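Local coordinates for A223 penton protein C-terminal domain-containing protein (PDB 4IL7), which is a structural protein of the capsid of an archaeal virus, probably part of its penton, here represented by its C-terminal domain, a partial jelly roll, at residues 99-104 and 112-117. The protein carries 1 engineered substitution. Sequence-based numbering, arbitrary orientation. Where two conformers were deposited one is given.
Sequences LIISIT and GQITLT
Ile-101 and Ile-114 meet tip to tip across the interior of a β-sandwich with a partial jelly-roll fold, with Leu-99 and Leu-116 forming a second such pair beside them. Strand 97-104 lies inside one four-stranded antiparallel sheet and strand 110-118 inside the other, so chain neighbours face each other between sheets. The evidence is the spacing: CA of Ile-101 and CA of Ile-114 are 9.2 Å apart, and no hydrogen bond joins the segments. Strand 97-104 instead pairs with 130-136 and 150-158, for example through backbone bonds of Leu-99 with Ile-134 and Ile-100 with Tyr-156.

Ile-114 can be traced outward. Its CB points at the facing sheet but remains 5.2 Å from Ile-101 CD1. CG1 runs anti to the backbone N (chi1 -168°), and the chain stays extended to CD1 (chi2 170°), which carries the methyl toward the facing sheet. There CD1 lies 3.9 Å from Ile-101 CG1 and 4.0 Å from Ile-101 CD1, while the branch methyl CG2 comes no nearer than 4.6 Å to Ile-101 CD1.

Ile-101 answers with a bent chain: chi2 of 106° departs from a staggered value and swings its CD1 alongside Leu-99. All four contacting residues are buried, and the apolar layer continues through Ile-142 and Met-145 of one sheet and Ile-134 of the other. In the second pair a single methyl, Leu-99 CD2, meets both branches of its partner, 4.0 Å from Leu-116 CD2 and 4.1 Å from Leu-116 CD1.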
loop_
_atom_site.group_PDB
_atom_site.type_symbol
_atom_site.label_atom_id
_atom_site.label_comp_id
_atom_site.label_asym_id
_atom_site.label_seq_id
_atom_site.Cartn_x
_atom_site.Cartn_y
_atom_site.Cartn_z
ATOM N N LEU A 99 2.919 -1.166 7.488
ATOM C CA LEU A 99 2.562 -0.470 6.267
ATOM C C LEU A 99 1.077 -0.160 6.289
ATOM O O LEU A 99 0.204 -1.037 6.480
ATOM C CB LEU A 99 2.855 -1.317 5.066
ATOM C CG LEU A 99 2.617 -0.663 3.706
ATOM C CD1 LEU A 99 3.567 0.489 3.473
ATOM C CD2 LEU A 99 2.756 -1.685 2.590
ATOM N N ILE A 100 0.772 1.124 6.110
ATOM C CA ILE A 100 -0.598 1.577 6.044
ATOM C C ILE A 100 -0.910 2.072 4.641
ATOM O O ILE A 100 -0.248 2.964 4.126
ATOM C CB ILE A 100 -0.901 2.710 7.065
ATOM C CG1 ILE A 100 -0.455 2.340 8.470
ATOM C CG2 ILE A 100 -2.351 3.106 6.992
ATOM C CD1 ILE A 100 -1.216 1.202 9.047
ATOM N N ILE A 101 -1.958 1.519 4.049
ATOM C CA ILE A 101 -2.463 1.913 2.754
ATOM C C ILE A 101 -3.844 2.424 2.998
ATOM O O ILE A 101 -4.749 1.667 3.396
ATOM C CB ILE A 101 -2.479 0.765 1.737
ATOM C CG1 ILE A 101 -1.076 0.091 1.599
ATOM C CG2 ILE A 101 -2.940 1.308 0.388
ATOM C CD1 ILE A 101 -1.075 -1.225 2.257
ATOM N N SER A 102 -4.027 3.725 2.835
ATOM C CA SER A 102 -5.353 4.362 3.021
ATOM C C SER A 102 -5.925 4.692 1.663
ATOM O O SER A 102 -5.392 5.539 0.951
ATOM C CB SER A 102 -5.204 5.627 3.861
ATOM O OG SER A 102 -6.448 6.255 4.043
ATOM N N ILE A 103 -6.997 4.029 1.265
ATOM C CA ILE A 103 -7.617 4.229 -0.046
ATOM C C ILE A 103 -8.938 4.895 0.181
ATOM O O ILE A 103 -9.798 4.357 0.916
ATOM C CB ILE A 103 -7.816 2.873 -0.747
ATOM C CG1 ILE A 103 -6.531 2.059 -0.878
ATOM C CG2 ILE A 103 -8.448 3.128 -2.113
ATOM C CD1 ILE A 103 -5.460 2.721 -1.748
ATOM N N THR A 104 -9.128 6.106 -0.342
ATOM C CA THR A 104 -10.356 6.853 -0.105
ATOM C C THR A 104 -11.007 7.171 -1.390
ATOM O O THR A 104 -10.382 7.460 -2.397
ATOM C CB THR A 104 -10.108 8.063 0.795
ATOM O OG1 THR A 104 -9.183 8.913 0.249
ATOM C CG2 THR A 104 -9.623 7.564 2.159
ATOM N N GLY A 112 -9.294 -3.328 -4.430
ATOM C CA GLY A 112 -8.189 -3.793 -5.250
ATOM C C GLY A 112 -7.228 -4.668 -4.513
ATOM O O GLY A 112 -7.608 -5.400 -3.617
ATOM N N GLN A 113 -5.967 -4.551 -4.955
ATOM C CA GLN A 113 -4.886 -5.463 -4.600
ATOM C C GLN A 113 -3.596 -4.698 -4.485
ATOM O O GLN A 113 -3.392 -3.767 -5.239
ATOM C CB GLN A 113 -4.692 -6.569 -5.632
ATOM C CG GLN A 113 -5.807 -7.573 -5.723
ATOM C CD GLN A 113 -5.322 -8.825 -6.448
ATOM O OE1 GLN A 113 -4.288 -8.788 -7.229
ATOM N NE2 GLN A 113 -5.915 -9.933 -6.076
ATOM N N ILE A 114 -2.717 -5.172 -3.602
ATOM C CA ILE A 114 -1.314 -4.720 -3.530
ATOM C C ILE A 114 -0.427 -5.928 -3.464
ATOM O O ILE A 114 -0.735 -6.918 -2.837
ATOM C CB ILE A 114 -1.064 -3.734 -2.337
ATOM C CG1 ILE A 114 0.284 -3.038 -2.400
ATOM C CG2 ILE A 114 -1.340 -4.407 -1.021
ATOM C CD1 ILE A 114 0.450 -1.894 -1.371
ATOM N N THR A 115 0.768 -5.817 -4.082
ATOM C CA THR A 115 1.780 -6.841 -4.045
ATOM C C THR A 115 3.024 -6.340 -3.408
ATOM O O THR A 115 3.503 -5.226 -3.755
ATOM C CB THR A 115 2.115 -7.334 -5.447
ATOM O OG1 THR A 115 0.930 -7.794 -6.085
ATOM C CG2 THR A 115 3.138 -8.462 -5.456
ATOM N N LEU A 116 3.568 -7.061 -2.460
ATOM C CA LEU A 116 4.788 -6.776 -1.746
ATOM C C LEU A 116 5.814 -7.841 -1.955
ATOM O O LEU A 116 5.442 -9.042 -2.040
ATOM C CB LEU A 116 4.557 -6.674 -0.243
ATOM C CG LEU A 116 3.473 -5.712 0.254
ATOM C CD1 LEU A 116 3.380 -5.668 1.761
ATOM C CD2 LEU A 116 3.675 -4.306 -0.258
ATOM N N THR A 117 7.086 -7.532 -1.968
ATOM C CA THR A 117 8.143 -8.511 -2.054
ATOM C C THR A 117 9.163 -8.266 -0.986
ATOM O O THR A 117 9.545 -7.122 -0.752
ATOM C CB THR A 117 8.738 -8.539 -3.454
ATOM O OG1 THR A 117 9.561 -7.372 -3.698
ATOM C CG2 THR A 117 7.769 -8.681 -4.505
#